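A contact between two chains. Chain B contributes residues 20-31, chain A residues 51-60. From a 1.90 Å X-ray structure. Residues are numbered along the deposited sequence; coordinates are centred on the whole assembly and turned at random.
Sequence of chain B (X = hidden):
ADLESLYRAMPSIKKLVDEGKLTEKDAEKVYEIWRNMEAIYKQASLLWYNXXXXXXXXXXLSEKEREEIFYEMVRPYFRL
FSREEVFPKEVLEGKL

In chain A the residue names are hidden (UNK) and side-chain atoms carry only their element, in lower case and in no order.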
ATOM      1  N   GLY B  20      12.660  -1.568 -27.614  1.00 18.84           N
ATOM      2  CA  GLY B  20      14.109  -1.564 -27.517  1.00 21.06           C
ATOM      3  C   GLY B  20      14.653  -0.600 -26.477  1.00 22.11           C
ATOM      4  O   GLY B  20      15.856  -0.339 -26.440  1.00 21.93           O
ATOM      5  N   LYS B  21      13.775  -0.072 -25.628  1.00 21.66           N
ATOM      6  CA  LYS B  21      14.180   0.910 -24.619  1.00 22.81           C
ATOM      7  C   LYS B  21      14.654   0.241 -23.327  1.00 23.79           C
ATOM      8  O   LYS B  21      15.541   0.750 -22.641  1.00 22.66           O
ATOM      9  CB  LYS B  21      13.044   1.900 -24.332  1.00 18.78           C
ATOM     10  CG  LYS B  21      12.689   2.808 -25.510  1.00 17.31           C
ATOM     11  CD  LYS B  21      11.486   3.692 -25.197  1.00 18.93           C
ATOM     12  CE  LYS B  21      11.119   4.587 -26.376  1.00 22.56           C
ATOM     13  NZ  LYS B  21       9.734   5.145 -26.268  1.00 17.48           N
ATOM     14  N   LEU B  22      14.048  -0.894 -22.998  1.00 18.95           N
ATOM     15  CA  LEU B  22      14.495  -1.715 -21.877  1.00 25.02           C
ATOM     16  C   LEU B  22      15.008  -3.056 -22.383  1.00 27.50           C
ATOM     17  O   LEU B  22      14.381  -3.680 -23.241  1.00 24.81           O
ATOM     18  CB  LEU B  22      13.352  -1.971 -20.894  1.00 20.54           C
ATOM     19  CG  LEU B  22      12.892  -0.836 -19.987  1.00 24.02           C
ATOM     20  CD1 LEU B  22      11.761  -1.325 -19.092  1.00 19.85           C
ATOM     21  CD2 LEU B  22      14.055  -0.313 -19.158  1.00 19.38           C
ATOM     22  N   THR B  23      16.138  -3.505 -21.847  1.00 20.31           N
ATOM     23  CA  THR B  23      16.658  -4.821 -22.194  1.00 24.02           C
ATOM     24  C   THR B  23      15.896  -5.887 -21.420  1.00 29.21           C
ATOM     25  O   THR B  23      15.148  -5.574 -20.492  1.00 23.14           O
ATOM     26  CB  THR B  23      18.159  -4.944 -21.884  1.00 28.04           C
ATOM     27  OG1 THR B  23      18.358  -4.973 -20.464  1.00 30.49           O
ATOM     28  CG2 THR B  23      18.925  -3.773 -22.484  1.00 30.01           C
ATOM     29  N   GLU B  24      16.086  -7.146 -21.803  1.00 25.70           N
ATOM     30  CA  GLU B  24      15.412  -8.248 -21.132  1.00 23.90           C
ATOM     31  C   GLU B  24      15.969  -8.423 -19.722  1.00 27.65           C
ATOM     32  O   GLU B  24      15.241  -8.802 -18.803  1.00 20.74           O
ATOM     33  CB  GLU B  24      15.543  -9.541 -21.940  1.00 28.58           C
ATOM     34  CG  GLU B  24      14.229 -10.274 -22.133  1.00 39.23           C
ATOM     35  CD  GLU B  24      14.339 -11.437 -23.102  1.00 51.47           C
ATOM     36  OE1 GLU B  24      15.461 -11.720 -23.574  1.00 51.21           O
ATOM     37  OE2 GLU B  24      13.301 -12.069 -23.390  1.00 49.45           O
ATOM     38  N   LYS B  25      17.261  -8.138 -19.562  1.00 24.56           N
ATOM     39  CA  LYS B  25      17.889  -8.105 -18.242  1.00 27.10           C
ATOM     40  C   LYS B  25      17.202  -7.072 -17.352  1.00 29.90           C
ATOM     41  O   LYS B  25      16.885  -7.353 -16.194  1.00 24.75           O
ATOM     42  CB  LYS B  25      19.381  -7.771 -18.356  1.00 27.52           C
ATOM     43  CG  LYS B  25      20.200  -8.771 -19.162  1.00 41.79           C
ATOM     44  CD  LYS B  25      20.704  -9.920 -18.302  1.00 49.25           C
ATOM     45  CE  LYS B  25      21.583 -10.867 -19.111  1.00 51.28           C
ATOM     46  NZ  LYS B  25      22.723 -10.164 -19.767  1.00 44.59           N
ATOM     47  N   ASP B  26      16.987  -5.875 -17.897  1.00 22.82           N
ATOM     48  CA  ASP B  26      16.271  -4.817 -17.185  1.00 24.14           C
ATOM     49  C   ASP B  26      14.914  -5.321 -16.708  1.00 26.13           C
ATOM     50  O   ASP B  26      14.531  -5.118 -15.553  1.00 21.15           O
ATOM     51  CB  ASP B  26      16.051  -3.596 -18.085  1.00 22.45           C
ATOM     52  CG  ASP B  26      17.343  -2.875 -18.434  1.00 37.11           C
ATOM     53  OD1 ASP B  26      18.322  -2.989 -17.665  1.00 31.03           O
ATOM     54  OD2 ASP B  26      17.367  -2.178 -19.477  1.00 29.46           O
ATOM     55  N   ALA B  27      14.188  -5.967 -17.614  1.00 15.67           N
ATOM     56  CA  ALA B  27      12.844  -6.459 -17.329  1.00 19.11           C
ATOM     57  C   ALA B  27      12.842  -7.490 -16.205  1.00 22.46           C
ATOM     58  O   ALA B  27      11.864  -7.611 -15.467  1.00 20.38           O
ATOM     59  CB  ALA B  27      12.213  -7.040 -18.586  1.00 21.05           C
ATOM     60  N   GLU B  28      13.934  -8.237 -16.085  1.00 20.25           N
ATOM     61  CA  GLU B  28      14.075  -9.216 -15.011  1.00 23.53           C
ATOM     62  C   GLU B  28      14.205  -8.514 -13.663  1.00 19.90           C
ATOM     63  O   GLU B  28      13.657  -8.971 -12.660  1.00 19.16           O
ATOM     64  CB  GLU B  28      15.285 -10.123 -15.257  1.00 26.63           C
ATOM     65  CG  GLU B  28      15.130 -11.044 -16.460  1.00 33.77           C
ATOM     66  CD  GLU B  28      16.368 -11.885 -16.730  1.00 40.69           C
ATOM     67  OE1 GLU B  28      17.407 -11.658 -16.071  1.00 41.13           O
ATOM     68  OE2 GLU B  28      16.299 -12.775 -17.604  1.00 51.35           O
ATOM     69  N   LYS B  29      14.944  -7.409 -13.648  1.00 18.71           N
ATOM     70  CA  LYS B  29      15.055  -6.566 -12.463  1.00 21.54           C
ATOM     71  C   LYS B  29      13.685  -6.083 -12.032  1.00 20.36           C
ATOM     72  O   LYS B  29      13.339  -6.117 -10.849  1.00 19.16           O
ATOM     73  CB  LYS B  29      15.922  -5.347 -12.762  1.00 23.68           C
ATOM     74  CG  LYS B  29      17.324  -5.689 -13.211  1.00 32.95           C
ATOM     75  CD  LYS B  29      18.009  -6.555 -12.170  1.00 41.62           C
ATOM     76  CE  LYS B  29      19.518  -6.602 -12.364  1.00 49.21           C
ATOM     77  NZ  LYS B  29      20.200  -7.426 -11.321  1.00 53.40           N
ATOM     78  N   VAL B  30      12.918  -5.608 -13.008  1.00 19.21           N
ATOM     79  CA  VAL B  30      11.599  -5.046 -12.748  1.00 19.98           C
ATOM     80  C   VAL B  30      10.695  -6.117 -12.167  1.00 17.42           C
ATOM     81  O   VAL B  30       9.883  -5.846 -11.276  1.00 18.43           O
ATOM     82  CB  VAL B  30      10.970  -4.467 -14.031  1.00 15.67           C
ATOM     83  CG1 VAL B  30       9.519  -4.081 -13.789  1.00 14.22           C
ATOM     84  CG2 VAL B  30      11.779  -3.269 -14.524  1.00 16.49           C
ATOM     85  N   TYR B  31      10.846  -7.338 -12.670  1.00 13.92           N
ATOM     86  CA  TYR B  31      10.084  -8.462 -12.148  1.00 17.62           C
ATOM     87  C   TYR B  31      10.364  -8.655 -10.664  1.00 12.85           C
ATOM     88  O   TYR B  31       9.442  -8.827  -9.875  1.00 15.51           O
ATOM     89  CB  TYR B  31      10.415  -9.751 -12.899  1.00 18.05           C
ATOM     90  CG  TYR B  31       9.839 -10.980 -12.234  1.00 19.05           C
ATOM     91  CD1 TYR B  31       8.551 -11.410 -12.523  1.00 18.45           C
ATOM     92  CD2 TYR B  31      10.576 -11.699 -11.303  1.00 18.10           C
ATOM     93  CE1 TYR B  31       8.020 -12.525 -11.912  1.00 23.48           C
ATOM     94  CE2 TYR B  31      10.050 -12.817 -10.687  1.00 20.42           C
ATOM     95  CZ  TYR B  31       8.774 -13.225 -10.997  1.00 20.12           C
ATOM     96  OH  TYR B  31       8.241 -14.338 -10.386  1.00 21.65           O
TER
ATOM     97  N   UNK A  51      15.013   1.920  -7.207  1.00 12.25           N
ATOM     98  CA  UNK A  51      15.188   0.830  -8.159  1.00 13.52           C
ATOM     99  C   UNK A  51      14.606   1.172  -9.525  1.00 20.60           C
ATOM    100  O   UNK A  51      15.276   1.788 -10.352  1.00 19.93           O
ATOM    101  c   UNK A  51      15.332  -0.979  -6.392  1.00 16.99           C
ATOM    102  o   UNK A  51      13.202  -0.337  -7.336  1.00 15.00           O
ATOM    103  c   UNK A  51      14.592  -0.505  -7.641  1.00 18.28           C
ATOM    104  N   UNK A  52      13.360   0.779  -9.757  1.00 19.09           N
ATOM    105  CA  UNK A  52      12.753   0.961 -11.071  1.00 20.18           C
ATOM    106  C   UNK A  52      12.690   2.423 -11.515  1.00 17.95           C
ATOM    107  O   UNK A  52      12.822   2.713 -12.704  1.00 19.79           O
ATOM    108  c   UNK A  52      11.429  -1.142 -10.779  1.00 19.04           C
ATOM    109  c   UNK A  52      11.355   0.325 -11.153  1.00 16.28           C
ATOM    110  c   UNK A  52      10.783   0.490 -12.558  1.00 15.62           C
ATOM    111  N   UNK A  53      12.497   3.348 -10.577  1.00 16.00           N
ATOM    112  CA  UNK A  53      12.436   4.757 -10.958  1.00 19.08           C
ATOM    113  C   UNK A  53      13.756   5.206 -11.582  1.00 22.88           C
ATOM    114  O   UNK A  53      13.770   6.032 -12.491  1.00 21.07           O
ATOM    115  o   UNK A  53      12.254   8.036  -9.639  1.00 22.41           O
ATOM    116  c   UNK A  53      12.086   5.656  -9.773  1.00 15.89           C
ATOM    117  o   UNK A  53      10.863   7.206 -11.113  1.00 21.41           O
ATOM    118  c   UNK A  53      11.709   7.066 -10.205  1.00 23.94           C
ATOM    119  N   UNK A  54      14.864   4.661 -11.090  1.00 19.63           N
ATOM    120  CA  UNK A  54      16.175   5.040 -11.605  1.00 20.40           C
ATOM    121  C   UNK A  54      16.343   4.507 -13.020  1.00 23.86           C
ATOM    122  O   UNK A  54      16.795   5.218 -13.917  1.00 25.30           O
ATOM    123  c   UNK A  54      17.472   6.536  -9.231  1.00 22.74           C
ATOM    124  c   UNK A  54      17.290   4.508 -10.705  1.00 20.45           C
ATOM    125  c   UNK A  54      18.408   4.338  -8.470  1.00 24.24           C
ATOM    126  c   UNK A  54      17.306   5.026  -9.266  1.00 22.81           C
ATOM    127  N   UNK A  55      15.972   3.248 -13.207  1.00 22.43           N
ATOM    128  CA  UNK A  55      16.005   2.621 -14.521  1.00 27.80           C
ATOM    129  C   UNK A  55      15.223   3.437 -15.556  1.00 25.22           C
ATOM    130  O   UNK A  55      15.736   3.743 -16.630  1.00 26.07           O
ATOM    131  c   UNK A  55      16.676   0.152 -16.362  1.00 25.14           C
ATOM    132  c   UNK A  55      15.455   1.195 -14.434  1.00 21.76           C
ATOM    133  c   UNK A  55      14.583  -0.900 -15.470  1.00 28.60           C
ATOM    134  c   UNK A  55      15.313   0.407 -15.734  1.00 28.78           C
ATOM    135  N   UNK A  56      13.988   3.797 -15.223  1.00 21.88           N
ATOM    136  CA  UNK A  56      13.137   4.533 -16.155  1.00 23.23           C
ATOM    137  C   UNK A  56      13.652   5.950 -16.395  1.00 27.44           C
ATOM    138  O   UNK A  56      13.470   6.510 -17.474  1.00 24.08           O
ATOM    139  c   UNK A  56      11.694   4.564 -15.659  1.00 19.67           C
ATOM    140  c   UNK A  56      11.033   2.415 -16.766  1.00 21.40           C
ATOM    141  c   UNK A  56      11.070   3.184 -15.451  1.00 18.55           C
ATOM    142  c   UNK A  56       9.678   3.313 -14.862  1.00 14.76           C
ATOM    143  N   UNK A  57      14.300   6.522 -15.386  1.00 25.87           N
ATOM    144  CA  UNK A  57      14.906   7.839 -15.520  1.00 23.67           C
ATOM    145  C   UNK A  57      15.972   7.798 -16.599  1.00 28.61           C
ATOM    146  O   UNK A  57      16.037   8.676 -17.459  1.00 34.00           O
ATOM    147  c   UNK A  57      13.843  10.345 -11.692  1.00 39.95           C
ATOM    148  n   UNK A  57      12.494  10.266 -11.109  1.00 50.22           N
ATOM    149  c   UNK A  57      15.148   9.588 -13.676  1.00 36.39           C
ATOM    150  c   UNK A  57      13.881   9.432 -12.893  1.00 40.97           C
ATOM    151  c   UNK A  57      15.569   8.249 -14.207  1.00 24.48           C
ATOM    152  N   UNK A  58      16.813   6.771 -16.537  1.00 26.65           N
ATOM    153  CA  UNK A  58      17.941   6.633 -17.448  1.00 29.60           C
ATOM    154  C   UNK A  58      17.505   6.577 -18.904  1.00 34.31           C
ATOM    155  O   UNK A  58      18.205   7.063 -19.786  1.00 32.97           O
ATOM    156  c   UNK A  58      20.241   4.194 -15.468  1.00 46.88           C
ATOM    157  n   UNK A  58      20.175   2.307 -12.323  1.00 47.41           N
ATOM    158  n   UNK A  58      19.873   1.580 -14.476  1.00 41.08           N
ATOM    159  n   UNK A  58      20.295   3.802 -14.062  1.00 49.03           N
ATOM    160  c   UNK A  58      18.760   5.387 -17.097  1.00 25.94           C
ATOM    161  c   UNK A  58      20.111   2.563 -13.621  1.00 44.33           C
ATOM    162  c   UNK A  58      19.337   5.388 -15.692  1.00 38.26           C
ATOM    163  N   UNK A  59      16.345   5.982 -19.152  1.00 31.98           N
ATOM    164  CA  UNK A  59      15.867   5.821 -20.521  1.00 34.01           C
ATOM    165  C   UNK A  59      14.979   6.979 -20.977  1.00 35.27           C
ATOM    166  O   UNK A  59      14.423   6.948 -22.073  1.00 48.15           O
ATOM    167  c   UNK A  59      16.084   3.330 -20.365  1.00 30.00           C
ATOM    168  c   UNK A  59      13.087   3.125 -20.164  1.00 22.82           C
ATOM    169  c   UNK A  59      13.870   4.400 -19.930  1.00 31.73           C
ATOM    170  c   UNK A  59      15.160   4.473 -20.740  1.00 26.06           C
ATOM    171  N   UNK A  60      14.843   7.992 -20.128  1.00 30.26           N
ATOM    172  CA  UNK A  60      14.256   9.255 -20.538  1.00 32.87           C
ATOM    173  C   UNK A  60      12.793   9.499 -20.223  1.00 35.15           C
ATOM    174  O   UNK A  60      12.242  10.518 -20.633  1.00 34.87           O
TER

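Position 51 of chain A carries three side-chain atoms, a carbon bearing one oxygen and one carbon, and lies out of reach of residues 20-31 of chain B. The branch at the first carbon makes it threonine, Thr51(A), the N-cap of the helix that follows. At position 52 a carbon carries two further carbons, the pattern of valine; in Val52(A), CG2 lies 4.3 Å from CG2 of Val30(B). Position 53 has two carbons, the second holding two oxygens, and faces no part of the opposing stretch. Four atoms of this kind fit aspartate, Asp53(A).

Position 54 has four carbons forked at the second and also stays clear of the chain B stretch: a leucine, Leu54(A). The same fork recurs at position 55, but here the side chain points toward chain B and meets Leu22(B), Asp26(B) and Val30(B). This is Leu55(A), whose CG is 3.7 Å from CD2 of Leu22(B) and whose CD2 is 3.8 Å from CG2 of Val30(B). Its CD1 rests 3.7 Å from CG of Asp26(B), a carboxylate whose OD2 accepts from the backbone N of Thr23(B) at 3.0 Å. At position 56 four carbons, forked at the second, leave sideways and end nearer to Leu22(B); in Leu56(A), CD2 comes within 4.5 Å of CD1 of Leu22(B).

Position 57 is a row of four carbons ending in nitrogen, far from the chain B stretch. It is lysine, and NZ of Lys57(A) forms a salt bridge of 2.7 Å with OD2 of Asp53(A), one turn earlier. Three carbons, a nitrogen and a carbon carrying two more nitrogens identify position 58 as arginine; Arg58(A) makes no close contact with the chain B stretch. Position 59 has four carbons forked at the first, with one arm two carbons long, and touches Lys21(B) and Leu22(B). It is isoleucine: CD1 of Ile59(A) packs 3.7 Å from CD2 of Leu22(B), and its CG2 lies 3.5 Å from the backbone O of Lys21(B). Position 60 has no side-chain atoms. Its backbone angles would jam a CB against the preceding carbonyl oxygen, so glycine fits, and Gly60(A) closes the helix in a Schellman motif.

The contact is mainly apolar: aliphatic side chains of chain A pack on Leu22(B) and Val30(B) and also touch Asp26(B) and Lys21(B), and no hydrogen bond crosses it. The two helices run nearly antiparallel, at 152°, so Val52(A) meets Val30(B) at one end while Ile59(A) meets Lys21(B) and Leu22(B) at the other. Leu55(A), between them, has the largest covered area, and 346 Å² is buried in all.

Chain A (51-60) TVDLLLKRIG
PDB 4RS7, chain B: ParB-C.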